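PDB 3BPK: nitrilotriacetate monooxygenase component B from Bacillus cereus ATCC 14579, which probably binds FMN and serves as the flavin-dependent oxidoreductase component of a monooxygenase system. Local coordinates for residues E91-V94 with A95-E99; N10-T13 with E14-Y18. One frame throughout, in Å; residues are numbered along the deposited sequence.

Interaction 1: E91-V94 with A95-E99; sequences ESYV and AAINE
One face of the Tyr93 ring carries the tip of Ile97: CD1 of Ile97 stands 3.7 Å from the centroid of the Tyr93 ring, a CH-pi contact over the face, displaced toward the rim. At that rim Ile97 CD1 comes within 3.5 Å of Tyr93 CE1, and Ile97 CG1 lies along the same flank of the ring, 3.6 Å from Tyr93 CE1. The phenol oxygen at the far end of the ring is hydrogen-bonded to Ile88 O, while Phe32 of strand 28-36 packs on both Tyr93 and Ile97, which are buried there. Tyr93 holds its CG between its own N and carbonyl carbon (chi1 76°), which turns the ring to the side where Ile97 rises one turn later.

The backbone fixes this spacing. Ile97 N donates to Tyr93 O at 3.0 Å, within the carbonyl plane and nearly straight (166°). The next i to i+4 bond runs from Asn98 N to Val94 O at 2.8 Å, the donor tilted 25° from the carbonyl plane. A water occupies the bend before the helix, donating a hydrogen bond to Glu91 O and accepting one from Ala95 N at 3.0 Å; it thus serves an amide of the first turn. Val94 and Asn98 pack on Leu202 of the second subunit. Tyr93 is the N-cap residue of helix 94-100, and its ring and Ile97 make an i to i+4 aromatic-aliphatic pair at a helix N-terminus, within the flavin reductase-like domain.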
ATOM      1  N   GLU B  91     -10.968  -9.492 -11.178  1.00 17.69           N
ATOM      2  CA  GLU B  91     -11.817  -9.233 -12.349  1.00 20.07           C
ATOM      3  C   GLU B  91     -13.189  -9.924 -12.249  1.00 20.26           C
ATOM      4  O   GLU B  91     -14.173  -9.419 -12.833  1.00 23.34           O
ATOM      5  CB  GLU B  91     -11.109  -9.677 -13.618  1.00 19.84           C
ATOM      6  CG  GLU B  91      -9.868  -8.846 -13.953  1.00 19.76           C
ATOM      7  CD  GLU B  91      -9.216  -9.223 -15.286  1.00 21.48           C
ATOM      8  OE1 GLU B  91      -9.950  -9.670 -16.218  1.00 25.62           O
ATOM      9  OE2 GLU B  91      -7.977  -9.099 -15.398  1.00 22.78           O
ATOM     10  N   SER B  92     -13.283 -11.014 -11.477  1.00 21.25           N
ATOM     11  CA  SER B  92     -14.553 -11.797 -11.450  1.00 21.47           C
ATOM     12  C   SER B  92     -15.675 -11.075 -10.715  1.00 21.62           C
ATOM     13  O   SER B  92     -16.838 -11.416 -10.881  1.00 22.90           O
ATOM     14  CB  SER B  92     -14.357 -13.184 -10.841  1.00 21.74           C
ATOM     15  OG  SER B  92     -14.121 -13.143  -9.430  1.00 22.69           O
ATOM     16  N   TYR B  93     -15.350 -10.093  -9.874  1.00 20.42           N
ATOM     17  CA  TYR B  93     -16.421  -9.394  -9.141  1.00 19.97           C
ATOM     18  C   TYR B  93     -16.183  -7.890  -8.993  1.00 19.47           C
ATOM     19  O   TYR B  93     -16.880  -7.236  -8.229  1.00 19.01           O
ATOM     20  CB  TYR B  93     -16.776 -10.091  -7.803  1.00 19.25           C
ATOM     21  CG  TYR B  93     -15.820  -9.915  -6.641  1.00 18.07           C
ATOM     22  CD1 TYR B  93     -16.255  -9.280  -5.460  1.00 18.20           C
ATOM     23  CD2 TYR B  93     -14.511 -10.400  -6.696  1.00 16.35           C
ATOM     24  CE1 TYR B  93     -15.417  -9.111  -4.384  1.00 17.83           C
ATOM     25  CE2 TYR B  93     -13.628 -10.215  -5.588  1.00 15.01           C
ATOM     26  CZ  TYR B  93     -14.114  -9.577  -4.448  1.00 18.99           C
ATOM     27  OH  TYR B  93     -13.302  -9.364  -3.353  1.00 17.97           O
ATOM     28  N   VAL B  94     -15.231  -7.337  -9.765  1.00 19.68           N
ATOM     29  CA  VAL B  94     -14.975  -5.902  -9.695  1.00 20.56           C
ATOM     30  C   VAL B  94     -16.202  -5.058 -10.085  1.00 20.68           C
ATOM     31  O   VAL B  94     -16.395  -3.962  -9.567  1.00 19.76           O
ATOM     32  CB  VAL B  94     -13.703  -5.490 -10.501  1.00 21.47           C
ATOM     33  CG1 VAL B  94     -13.900  -5.791 -12.024  1.00 22.24           C
ATOM     34  CG2 VAL B  94     -13.341  -4.028 -10.230  1.00 22.60           C
ATOM     35  N   ALA B  95     -17.052  -5.590 -10.967  1.00 20.71           N
ATOM     36  CA  ALA B  95     -18.293  -4.870 -11.269  1.00 21.49           C
ATOM     37  C   ALA B  95     -19.133  -4.618  -9.997  1.00 21.58           C
ATOM     38  O   ALA B  95     -19.615  -3.492  -9.783  1.00 22.04           O
ATOM     39  CB  ALA B  95     -19.122  -5.580 -12.373  1.00 22.14           C
ATOM     40  N   ALA B  96     -19.286  -5.658  -9.160  1.00 20.67           N
ATOM     41  CA  ALA B  96     -20.043  -5.548  -7.925  1.00 20.51           C
ATOM     42  C   ALA B  96     -19.283  -4.686  -6.926  1.00 20.35           C
ATOM     43  O   ALA B  96     -19.888  -3.883  -6.225  1.00 20.17           O
ATOM     44  CB  ALA B  96     -20.334  -6.929  -7.347  1.00 21.93           C
ATOM     45  N   ILE B  97     -17.962  -4.858  -6.852  1.00 19.53           N
ATOM     46  CA  ILE B  97     -17.162  -4.000  -5.941  1.00 19.05           C
ATOM     47  C   ILE B  97     -17.419  -2.525  -6.300  1.00 19.87           C
ATOM     48  O   ILE B  97     -17.622  -1.684  -5.433  1.00 20.27           O
ATOM     49  CB  ILE B  97     -15.645  -4.309  -6.007  1.00 18.28           C
ATOM     50  CG1 ILE B  97     -15.359  -5.715  -5.480  1.00 19.13           C
ATOM     51  CG2 ILE B  97     -14.869  -3.260  -5.251  1.00 18.62           C
ATOM     52  CD1 ILE B  97     -13.963  -6.229  -5.804  1.00 19.15           C
ATOM     53  N   ASN B  98     -17.407  -2.213  -7.590  1.00 20.64           N
ATOM     54  CA  ASN B  98     -17.628  -0.809  -7.989  1.00 22.73           C
ATOM     55  C   ASN B  98     -18.981  -0.274  -7.539  1.00 24.20           C
ATOM     56  O   ASN B  98     -19.105   0.897  -7.153  1.00 24.45           O
ATOM     57  CB  ASN B  98     -17.473  -0.649  -9.497  1.00 23.19           C
ATOM     58  CG  ASN B  98     -17.495   0.811  -9.929  1.00 26.85           C
ATOM     59  OD1 ASN B  98     -18.363   1.228 -10.708  1.00 31.43           O
ATOM     60  ND2 ASN B  98     -16.551   1.596  -9.416  1.00 27.82           N
ATOM     61  N   GLU B  99     -19.993  -1.138  -7.597  1.00 24.27           N
ATOM     62  CA  GLU B  99     -21.336  -0.770  -7.143  0.70 25.51           C
ATOM     63  C   GLU B  99     -21.352  -0.366  -5.688  1.00 25.72           C
ATOM     64  O   GLU B  99     -22.146   0.497  -5.275  1.00 27.60           O
ATOM     65  CB  GLU B  99     -22.300  -1.919  -7.347  0.70 26.42           C
ATOM     66  CG  GLU B  99     -22.676  -2.110  -8.765  0.70 30.20           C
ATOM     67  CD  GLU B  99     -23.957  -2.874  -8.913  0.70 32.27           C
ATOM     68  OE1 GLU B  99     -24.824  -2.776  -8.016  0.70 36.05           O
ATOM     69  OE2 GLU B  99     -24.097  -3.566  -9.935  0.70 37.78           O
TER
HETATM   70  O   HOH W   1     -16.666  -8.067 -12.643  1.00 27.36           O

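Interaction 2: N10-T13 with E14-Y18; sequences NEQT and EKDNY. With SO4 (sulfate ion), chain E.
A capping box between Thr13 and Asp16 starts helix 14-24, at the surface where the loop after strand 4-7 turns into the helix. Thr13 is the N-cap: its OG1 accepts from Asp16 N at 3.0 Å, and in return Thr13 N donates to Asp16 OD2 at 3.1 Å, reaching that oxygen from above the carboxylate plane. The two side chains therefore trade bonds with each other's backbone. The Asp16 carboxylate gets there with CG beside its own N (chi1 -65°), which directs it back to the start of the helix; its negative charge at this end is probably favoured by the helix dipole. Asn17 N to Thr13 O, 2.9 Å, closes the first full turn.

Another amide at this end, Glu14 N, donates to O2 of a sulfate at 2.8 Å; the ion probably comes from the crystallisation liquor. The second subunit lies close by, with its Phe165 packed on Asn17 and its Asn56 on Glu14. Gln12, extended beyond CG, crosses Asp16, with Gln12 CD 3.5 Å from Asp16 CB, and its amide is turned 60° from that of Asn17. Asn17 ND2 is hydrogen-bonded to Pro9 O, which helps to fix the amide's rotation. Asn17 OD1 accepts from Gln12 NE2 at 2.7 Å in an almost straight bond (176°): the oxygen lies in the Gln12 amide plane, whereas the nitrogen stands above the Asn17 carbonyl plane.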
ATOM      1  N   ASN B  10       2.574  22.795  -0.500  1.00 20.61           N
ATOM      2  CA  ASN B  10       2.022  23.957   0.181  1.00 22.67           C
ATOM      3  C   ASN B  10       1.493  25.041  -0.769  1.00 23.21           C
ATOM      4  O   ASN B  10       0.738  25.925  -0.325  1.00 25.60           O
ATOM      5  CB  ASN B  10       3.081  24.547   1.122  1.00 22.23           C
ATOM      6  CG  ASN B  10       3.470  23.587   2.235  1.00 25.53           C
ATOM      7  OD1 ASN B  10       4.654  23.370   2.488  1.00 31.98           O
ATOM      8  ND2 ASN B  10       2.482  22.992   2.885  1.00 23.25           N
ATOM      9  N   GLU B  11       1.868  24.959  -2.053  1.00 22.96           N
ATOM     10  CA  GLU B  11       1.469  25.935  -3.067  1.00 25.35           C
ATOM     11  C   GLU B  11       0.406  25.414  -4.017  1.00 25.06           C
ATOM     12  O   GLU B  11       0.157  25.985  -5.075  1.00 26.13           O
ATOM     13  CB  GLU B  11       2.692  26.430  -3.853  1.00 24.42           C
ATOM     14  CG  GLU B  11       3.672  27.185  -3.010  1.00 28.70           C
ATOM     15  CD  GLU B  11       4.959  27.539  -3.758  1.00 30.15           C
ATOM     16  OE1 GLU B  11       5.793  28.226  -3.127  1.00 36.13           O
ATOM     17  OE2 GLU B  11       5.135  27.142  -4.947  1.00 34.61           O
ATOM     18  N   GLN B  12      -0.230  24.302  -3.651  1.00 24.25           N
ATOM     19  CA  GLN B  12      -1.352  23.839  -4.433  1.00 24.04           C
ATOM     20  C   GLN B  12      -2.404  23.279  -3.511  1.00 23.06           C
ATOM     21  O   GLN B  12      -2.165  23.162  -2.311  1.00 23.44           O
ATOM     22  CB  GLN B  12      -0.919  22.846  -5.501  1.00 24.35           C
ATOM     23  CG  GLN B  12      -0.126  21.662  -4.986  1.00 23.54           C
ATOM     24  CD  GLN B  12       0.181  20.700  -6.115  1.00 23.28           C
ATOM     25  OE1 GLN B  12       0.230  21.092  -7.291  1.00 23.84           O
ATOM     26  NE2 GLN B  12       0.433  19.432  -5.765  1.00 23.10           N
ATOM     27  N   THR B  13      -3.578  22.978  -4.063  1.00 22.52           N
ATOM     28  CA  THR B  13      -4.718  22.571  -3.240  1.00 23.22           C
ATOM     29  C   THR B  13      -4.642  21.105  -2.816  1.00 22.93           C
ATOM     30  O   THR B  13      -3.878  20.309  -3.377  1.00 22.71           O
ATOM     31  CB  THR B  13      -6.048  22.727  -3.984  1.00 23.41           C
ATOM     32  OG1 THR B  13      -6.069  21.843  -5.106  1.00 24.82           O
ATOM     33  CG2 THR B  13      -6.263  24.207  -4.456  1.00 24.81           C
ATOM     34  N   GLU B  14      -5.484  20.744  -1.858  1.00 23.57           N
ATOM     35  CA  GLU B  14      -5.621  19.349  -1.458  1.00 24.35           C
ATOM     36  C   GLU B  14      -5.958  18.465  -2.656  1.00 24.01           C
ATOM     37  O   GLU B  14      -5.372  17.383  -2.845  1.00 23.49           O
ATOM     38  CB  GLU B  14      -6.671  19.206  -0.363  1.00 25.23           C
ATOM     39  CG  GLU B  14      -6.979  17.752  -0.041  1.00 26.14           C
ATOM     40  CD  GLU B  14      -7.908  17.566   1.149  1.00 26.62           C
ATOM     41  OE1 GLU B  14      -8.246  18.543   1.847  1.00 32.48           O
ATOM     42  OE2 GLU B  14      -8.287  16.417   1.408  1.00 32.37           O
ATOM     43  N   LYS B  15      -6.868  18.924  -3.503  1.00 23.50           N
ATOM     44  CA  LYS B  15      -7.231  18.148  -4.684  1.00 23.45           C
ATOM     45  C   LYS B  15      -6.025  18.005  -5.614  1.00 22.40           C
ATOM     46  O   LYS B  15      -5.795  16.942  -6.210  1.00 22.00           O
ATOM     47  CB  LYS B  15      -8.450  18.776  -5.399  1.00 24.57           C
ATOM     48  CG  LYS B  15      -8.967  17.951  -6.539  1.00 28.52           C
ATOM     49  CD  LYS B  15     -10.347  18.440  -6.974  1.00 35.49           C
ATOM     50  CE  LYS B  15     -10.605  18.186  -8.457  1.00 34.07           C
ATOM     51  NZ  LYS B  15     -11.923  18.792  -8.908  1.00 47.24           N
ATOM     52  N   ASP B  16      -5.253  19.076  -5.780  1.00 20.64           N
ATOM     53  CA  ASP B  16      -4.012  18.963  -6.562  1.00 20.62           C
ATOM     54  C   ASP B  16      -3.033  17.923  -5.999  1.00 19.56           C
ATOM     55  O   ASP B  16      -2.417  17.172  -6.757  1.00 19.52           O
ATOM     56  CB  ASP B  16      -3.287  20.322  -6.638  1.00 21.75           C
ATOM     57  CG  ASP B  16      -4.077  21.382  -7.397  1.00 23.85           C
ATOM     58  OD1 ASP B  16      -4.894  21.034  -8.272  1.00 26.38           O
ATOM     59  OD2 ASP B  16      -3.853  22.583  -7.099  1.00 27.27           O
ATOM     60  N   ASN B  17      -2.854  17.926  -4.678  1.00 18.90           N
ATOM     61  CA  ASN B  17      -1.952  16.941  -4.041  1.00 18.12           C
ATOM     62  C   ASN B  17      -2.498  15.521  -4.185  1.00 18.22           C
ATOM     63  O   ASN B  17      -1.749  14.593  -4.462  1.00 17.25           O
ATOM     64  CB  ASN B  17      -1.694  17.292  -2.585  1.00 18.57           C
ATOM     65  CG  ASN B  17      -0.821  18.515  -2.458  1.00 19.83           C
ATOM     66  OD1 ASN B  17       0.210  18.613  -3.176  1.00 19.43           O
ATOM     67  ND2 ASN B  17      -1.173  19.434  -1.527  1.00 19.50           N
ATOM     68  N   TYR B  18      -3.807  15.401  -4.033  1.00 18.37           N
ATOM     69  CA  TYR B  18      -4.507  14.123  -4.258  1.00 18.75           C
ATOM     70  C   TYR B  18      -4.260  13.581  -5.648  1.00 18.63           C
ATOM     71  O   TYR B  18      -3.951  12.406  -5.810  1.00 18.75           O
ATOM     72  CB  TYR B  18      -5.996  14.313  -4.020  1.00 19.47           C
ATOM     73  CG  TYR B  18      -6.840  13.102  -4.329  1.00 19.90           C
ATOM     74  CD1 TYR B  18      -6.990  12.073  -3.393  1.00 20.81           C
ATOM     75  CD2 TYR B  18      -7.519  13.004  -5.544  1.00 20.75           C
ATOM     76  CE1 TYR B  18      -7.787  10.968  -3.673  1.00 21.84           C
ATOM     77  CE2 TYR B  18      -8.333  11.890  -5.845  1.00 20.76           C
ATOM     78  CZ  TYR B  18      -8.454  10.879  -4.897  1.00 21.44           C
ATOM     79  OH  TYR B  18      -9.264   9.791  -5.186  1.00 23.21           O
TER
HETATM   80  S   SO4 E 601      -7.842  23.410  -0.149  0.50 36.37           S
HETATM   81  O1  SO4 E 601      -8.171  23.111   1.246  0.50 36.79           O
HETATM   82  O2  SO4 E 601      -6.502  22.945  -0.442  0.50 35.28           O
HETATM   83  O3  SO4 E 601      -7.925  24.850  -0.377  0.50 36.41           O
HETATM   84  O4  SO4 E 601      -8.825  22.790  -1.029  0.50 35.84           O

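Interaction 2 comes first along the chain, at the start of helix 14-24, and interaction 1 follows at the start of helix 94-100, after strand 83-88. Their centres are about 30 Å apart, and their nearest atoms about 12 Å, so they do not touch. Each is the N-terminal end of a separate helix, but their settings differ: the centre of interaction 1 lies about 13 Å from the centre of the chain, partly buried against strand 28-36 of the large antiparallel sheet, whereas that of interaction 2 lies about 24 Å out from the same point, at the surface. Both also meet the second subunit, so two distant helix starts contribute to the dimer interface.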